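Local atomic coordinates of transcriptional regulator AefR (Pseudomonas syringae pv. tomato, PDB entry 3CDL), a protein that probably acts as a DNA-binding transcriptional regulator of the TetR family, recognising regulatory DNA sequences through a helix-turn-helix domain. Residues M60-R63 and L64-C67; L89-G92 and K93-L97; W169-T173 and F174-L178. One frame throughout, in Å; residues are numbered along the deposited sequence.

Interaction 1 of 3, residues M60-R63 and L64-C67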
# COMPACT_ATOMS: atom_id res chain seq x y z
N MSE B 60 11.25 13.58 -7.89
CA MSE B 60 10.14 13.23 -7.02
C MSE B 60 10.29 11.86 -6.36
O MSE B 60 9.97 11.69 -5.18
CB MSE B 60 8.85 13.24 -7.83
CG MSE B 60 8.14 14.55 -7.80
SE MSE B 60 6.75 14.64 -9.15
CE MSE B 60 5.94 12.88 -9.05
N LEU B 61 10.77 10.88 -7.12
CA LEU B 61 11.03 9.55 -6.60
C LEU B 61 12.08 9.61 -5.48
O LEU B 61 11.79 9.23 -4.34
CB LEU B 61 11.48 8.62 -7.74
CG LEU B 61 11.17 7.13 -7.68
CD1 LEU B 61 9.66 6.88 -7.57
CD2 LEU B 61 11.75 6.42 -8.91
N GLN B 62 13.28 10.11 -5.81
CA GLN B 62 14.36 10.30 -4.83
C GLN B 62 13.82 10.84 -3.51
O GLN B 62 14.16 10.34 -2.45
CB GLN B 62 15.45 11.25 -5.35
CG GLN B 62 16.04 10.94 -6.75
CD GLN B 62 16.87 9.66 -6.82
OE1 GLN B 62 18.10 9.70 -6.87
NE2 GLN B 62 16.18 8.51 -6.84
N ARG B 63 12.95 11.85 -3.61
CA ARG B 63 12.35 12.54 -2.47
C ARG B 63 11.42 11.68 -1.65
O ARG B 63 11.20 11.94 -0.47
CB ARG B 63 11.54 13.73 -2.96
CG ARG B 63 12.33 14.96 -3.25
CD ARG B 63 11.38 16.10 -3.49
NE ARG B 63 12.05 17.24 -4.12
CZ ARG B 63 11.67 18.50 -3.97
NH1 ARG B 63 10.63 18.80 -3.20
NH2 ARG B 63 12.34 19.47 -4.58
N LEU B 64 10.85 10.66 -2.29
CA LEU B 64 9.79 9.89 -1.69
C LEU B 64 10.31 8.92 -0.64
O LEU B 64 10.32 9.24 0.54
CB LEU B 64 8.97 9.16 -2.75
CG LEU B 64 7.68 8.56 -2.17
CD1 LEU B 64 6.90 9.63 -1.44
CD2 LEU B 64 6.86 7.94 -3.25
N TRP B 65 10.74 7.74 -1.07
CA TRP B 65 11.24 6.74 -0.13
C TRP B 65 12.57 7.16 0.51
O TRP B 65 13.16 6.40 1.29
CB TRP B 65 11.29 5.34 -0.77
CG TRP B 65 11.67 5.31 -2.23
CD1 TRP B 65 10.90 4.88 -3.27
CD2 TRP B 65 12.92 5.73 -2.81
NE1 TRP B 65 11.58 5.00 -4.46
CE2 TRP B 65 12.82 5.52 -4.20
CE3 TRP B 65 14.11 6.27 -2.28
CZ2 TRP B 65 13.87 5.83 -5.08
CZ3 TRP B 65 15.15 6.57 -3.15
CH2 TRP B 65 15.02 6.35 -4.54
N ASN B 66 13.05 8.36 0.19
CA ASN B 66 14.08 8.99 1.00
C ASN B 66 13.56 9.36 2.40
O ASN B 66 14.34 9.44 3.35
CB ASN B 66 14.67 10.21 0.30
CG ASN B 66 16.06 9.95 -0.27
OD1 ASN B 66 17.04 10.57 0.13
ND2 ASN B 66 16.15 9.01 -1.22
N CYS B 67 12.25 9.58 2.50
CA CYS B 67 11.56 9.68 3.80
C CYS B 67 10.20 8.98 3.81
O CYS B 67 10.02 7.92 3.20
CB CYS B 67 11.41 11.15 4.22
SG CYS B 67 12.86 11.77 5.11

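Interaction 2 of 3, residues L89-G92 and K93-L97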
# COMPACT_ATOMS: atom_id res chain seq x y z
N LEU B 89 13.33 5.95 16.66
CA LEU B 89 13.37 5.70 15.22
C LEU B 89 11.95 5.76 14.68
O LEU B 89 11.67 6.41 13.67
CB LEU B 89 13.95 4.30 14.92
CG LEU B 89 15.46 4.11 14.72
CD1 LEU B 89 16.18 3.87 16.04
CD2 LEU B 89 15.76 2.95 13.75
N LEU B 90 11.06 5.06 15.36
CA LEU B 90 9.68 4.93 14.93
C LEU B 90 9.01 6.31 14.90
O LEU B 90 8.21 6.59 14.01
CB LEU B 90 8.96 3.97 15.86
CG LEU B 90 8.89 2.48 15.50
CD1 LEU B 90 9.64 2.09 14.22
CD2 LEU B 90 9.25 1.58 16.70
N TRP B 91 9.34 7.16 15.87
CA TRP B 91 8.81 8.50 15.85
C TRP B 91 9.30 9.33 14.67
O TRP B 91 8.50 10.01 14.03
CB TRP B 91 9.00 9.23 17.18
CG TRP B 91 7.84 9.02 18.11
CD1 TRP B 91 7.87 8.36 19.29
CD2 TRP B 91 6.47 9.42 17.92
NE1 TRP B 91 6.63 8.35 19.87
CE2 TRP B 91 5.74 8.99 19.05
CE3 TRP B 91 5.79 10.11 16.90
CZ2 TRP B 91 4.37 9.23 19.20
CZ3 TRP B 91 4.42 10.35 17.06
CH2 TRP B 91 3.73 9.90 18.20
N GLY B 92 10.61 9.29 14.40
CA GLY B 92 11.16 9.89 13.17
C GLY B 92 10.36 9.53 11.91
O GLY B 92 9.87 10.41 11.21
N LYS B 93 10.22 8.24 11.64
CA LYS B 93 9.42 7.80 10.50
C LYS B 93 7.95 8.21 10.58
O LYS B 93 7.34 8.47 9.55
CB LYS B 93 9.54 6.28 10.31
CG LYS B 93 8.95 5.73 8.99
CD LYS B 93 9.51 6.45 7.75
CE LYS B 93 9.52 5.60 6.48
NZ LYS B 93 8.26 4.78 6.20
N MSE B 94 7.37 8.28 11.78
CA MSE B 94 5.97 8.67 11.91
C MSE B 94 5.76 10.17 11.66
O MSE B 94 4.77 10.57 11.06
CB MSE B 94 5.42 8.26 13.28
CG MSE B 94 3.97 8.67 13.53
SE MSE B 94 2.66 7.93 12.22
CE MSE B 94 2.77 6.05 12.75
N ARG B 95 6.68 11.00 12.12
CA ARG B 95 6.59 12.44 11.88
C ARG B 95 6.70 12.77 10.37
O ARG B 95 6.10 13.74 9.89
CB ARG B 95 7.66 13.18 12.71
CG ARG B 95 7.44 13.14 14.25
CD ARG B 95 8.45 14.05 14.99
NE ARG B 95 9.58 13.32 15.57
CZ ARG B 95 9.67 12.94 16.85
NH1 ARG B 95 8.71 13.22 17.74
NH2 ARG B 95 10.73 12.26 17.26
N ASN B 96 7.45 11.95 9.63
CA ASN B 96 7.62 12.13 8.19
C ASN B 96 6.36 11.73 7.41
O ASN B 96 5.94 12.42 6.49
CB ASN B 96 8.87 11.39 7.68
CG ASN B 96 10.16 11.93 8.28
OD1 ASN B 96 10.45 13.14 8.23
ND2 ASN B 96 10.95 11.04 8.86
N LEU B 97 5.76 10.61 7.80
CA LEU B 97 4.47 10.17 7.26
C LEU B 97 3.32 11.14 7.55
O LEU B 97 2.31 11.13 6.84
CB LEU B 97 4.09 8.82 7.89
CG LEU B 97 4.52 7.44 7.40
CD1 LEU B 97 5.91 7.36 6.79
CD2 LEU B 97 4.37 6.46 8.57

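Interaction 3 of 3, residues W169-T173 and F174-L178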
# COMPACT_ATOMS: atom_id res chain seq x y z
N TRP B 169 -0.58 4.12 3.62
CA TRP B 169 -1.58 3.61 2.69
C TRP B 169 -3.02 4.17 2.80
O TRP B 169 -3.56 4.59 1.80
CB TRP B 169 -1.58 2.09 2.67
CG TRP B 169 -0.24 1.56 2.22
CD1 TRP B 169 0.64 0.81 2.96
CD2 TRP B 169 0.36 1.74 0.94
NE1 TRP B 169 1.77 0.51 2.20
CE2 TRP B 169 1.62 1.07 0.96
CE3 TRP B 169 -0.03 2.43 -0.22
CZ2 TRP B 169 2.48 1.05 -0.15
CZ3 TRP B 169 0.84 2.41 -1.33
CH2 TRP B 169 2.07 1.72 -1.29
N PRO B 170 -3.65 4.16 4.00
CA PRO B 170 -4.97 4.82 4.03
C PRO B 170 -4.98 6.22 3.46
O PRO B 170 -5.93 6.60 2.78
CB PRO B 170 -5.31 4.82 5.53
CG PRO B 170 -4.71 3.55 6.02
CD PRO B 170 -3.35 3.54 5.31
N GLN B 171 -3.92 6.98 3.71
CA GLN B 171 -3.89 8.37 3.30
C GLN B 171 -3.63 8.50 1.79
O GLN B 171 -4.21 9.37 1.10
CB GLN B 171 -2.84 9.14 4.11
CG GLN B 171 -3.23 9.37 5.56
CD GLN B 171 -3.03 8.13 6.44
OE1 GLN B 171 -2.39 7.18 6.04
NE2 GLN B 171 -3.61 8.15 7.64
N VAL B 172 -2.76 7.63 1.28
CA VAL B 172 -2.35 7.65 -0.11
C VAL B 172 -3.47 7.07 -0.96
O VAL B 172 -3.73 7.54 -2.06
CB VAL B 172 -0.99 6.88 -0.32
CG1 VAL B 172 -0.82 6.39 -1.75
CG2 VAL B 172 0.19 7.72 0.10
N THR B 173 -4.15 6.05 -0.47
CA THR B 173 -5.10 5.34 -1.32
C THR B 173 -6.53 5.85 -1.18
O THR B 173 -7.27 5.89 -2.16
CB THR B 173 -5.02 3.78 -1.15
OG1 THR B 173 -5.35 3.43 0.19
CG2 THR B 173 -3.62 3.31 -1.40
N PHE B 174 -6.91 6.26 0.02
CA PHE B 174 -8.30 6.64 0.28
C PHE B 174 -8.46 8.09 0.70
O PHE B 174 -9.55 8.52 1.08
CB PHE B 174 -8.91 5.73 1.37
CG PHE B 174 -9.03 4.28 0.97
CD1 PHE B 174 -9.90 3.90 -0.07
CD2 PHE B 174 -8.30 3.29 1.62
CE1 PHE B 174 -10.02 2.56 -0.45
CE2 PHE B 174 -8.41 1.94 1.24
CZ PHE B 174 -9.27 1.58 0.20
N ASN B 175 -7.38 8.86 0.61
CA ASN B 175 -7.29 10.17 1.28
C ASN B 175 -7.90 10.12 2.66
O ASN B 175 -8.87 10.81 2.96
CB ASN B 175 -7.91 11.29 0.44
CG ASN B 175 -6.85 12.13 -0.28
OD1 ASN B 175 -6.54 11.89 -1.45
ND2 ASN B 175 -6.30 13.12 0.42
N ALA B 176 -7.34 9.25 3.50
CA ALA B 176 -7.69 9.22 4.91
C ALA B 176 -7.04 10.39 5.63
O ALA B 176 -6.05 10.95 5.16
CB ALA B 176 -7.28 7.91 5.52
N ALA B 177 -7.62 10.79 6.75
CA ALA B 177 -7.08 11.88 7.56
C ALA B 177 -5.68 11.51 8.08
O ALA B 177 -5.30 10.32 8.10
CB ALA B 177 -8.03 12.18 8.71
N LEU B 178 -4.90 12.51 8.47
CA LEU B 178 -3.68 12.26 9.21
C LEU B 178 -4.05 11.56 10.53
O LEU B 178 -5.20 11.67 10.99
CB LEU B 178 -2.94 13.57 9.46
CG LEU B 178 -1.96 14.09 8.37
CD1 LEU B 178 -2.03 13.27 7.08
CD2 LEU B 178 -2.10 15.59 8.08

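Interaction 1 of 3, residues M60-R63 and L64-C67
W65 lays one face of its indole over the carbonyl oxygen of L61, which sits 3.8 Å above the ring plane, close to the ring centre. The first torsion of W65 (chi1 36°) tucks CG between the backbone N and the carbonyl carbon, and this folds the indole back over the preceding helical turn. The side chain of L61 lines the same indole, its CG coming to 4.0 Å from CZ2 of W65 and approaching NE1 about as closely. W65 NE1 is buried by this contact and has no hydrogen-bond partner in the model.

Q62 bends at chi2 and runs alongside the indole, pointing the same way, until its NE2 lies 3.4 Å from CH2 of W65. The amide plane stands 81° from the ring plane.

The L61 carbonyl that lies under the indole also carries the backbone bond of the contact: L64 N donates to L61 O at 2.7 Å, from well above the carbonyl plane. A three-residue span of this kind is of 3-10 type. Next comes a type I beta turn from L64 to C67, in which C67 N bonds L64 O at 2.8 Å.

R63 extends away from the turn and forms salt bridges with E12 and E59, while M60 packs on F22 and on helix 100-114. The W65 ring meets that of W123 edge-to-face. Together these form the C-terminal end of helix 53-64: a 3-10-type bond followed by a type I beta turn, with W65 folded back over the last helical turn. In TetR-family regulators this is the helix that connects the helix-turn-helix domain to the C-terminal regulatory domain.

Interaction 2 of 3, residues L89-G92 and K93-L97
K93 N bonds L89 O at 3.1 Å with an N-H...O angle of 170°, the first of four consecutive i to i+4 bonds that join the two segments as one alpha helix. M94 N to L90 O (2.9 Å) and R95 N to W91 O (2.8 Å) continue the series, and the N96 N to G92 O bond, at 3.3 Å, is the longest of the four.

Among the side chains, R95 folds back along the helix: its chain bends at chi3 (-100°), and one face of the guanidinium comes to lie over CB of W91, 3.4 Å from the plane and toward its rim. NH2 of R95 is the nearest atom, 3.5 Å from that CB.

This helix, 82-97, belongs to the all-helical C-terminal domain of the TetR fold, where helices 133-143, 152-167 and 181-199 pack against it. M94, buried, meets W91 one turn back, its CG 3.9 Å from CZ3 of the indole. With CG anti to the backbone N (chi1 178°) and further bends at chi2 and chi3, the selenomethionine leads away from W91 and packs on L163 and A167, as well as on V187. The W91 side chain itself rests on Q184 and S185 of helix 181-199.

Interaction 3 of 3, residues W169-T173 and F174-L178
The short helix 169-174 ends in a Schellman motif, and the carbonyl of P170 is its pivot. P170 O accepts F174 N at 2.9 Å, the i to i+4 bond of the helix, and also A176 N at 3.1 Å, the 6→1 bond of the motif. The two donors reach it from opposite faces of the carbonyl plane, each more than 40° out of it. Between them N175 takes a left-handed conformation (phi 41°), reversing the chain so that A176 turns back: its CB packs 3.7 Å from CB of P170.

Q171 extends the cap by one residue. Bent at chi2, it sends NE2 to A177 O at 2.8 Å, with the acceptor close to the amide plane and a nearly straight N-H...O angle of 166°. The same nitrogen also bonds F166 O, so two carbonyls hold this buried amide.

Within the helix, OG1 of T173, placed between its backbone N and carbonyl carbon, bonds W169 O at 2.7 Å, an oxygen that also takes T173 N. CB of T173 lies over one face of the F174 ring, and P170 O sits at the ring edge.

In the dimer, W169 stacks on W169 of the second subunit, and T173 O bonds T113 OG1 of that subunit. The contact is thus a Schellman motif at the C-terminal end of a short helix, set in the dimer interface of a TetR-family regulator.

Overall arrangement
All three contacts are local and lie in series along the chain; none nests in or crosses another. Interaction 1 closes the end of helix 53-64, interaction 2 lies within helix 82-97, the next helix, and interaction 3 caps helix 169-174 ahead of helix 181-199. Interactions 1 and 2, with centres 15 Å apart, touch directly: C67 packs on K93 and N96. Interaction 3 touches neither; its nearest atoms are about 5 Å from interaction 2 and about 7 Å from interaction 1. Helix 100-114 links the first and last, receiving M60 and L61 as well as Q171, V172 and L178. Helix 152-167, packed on M94 and L97, leads straight into helix 169-174.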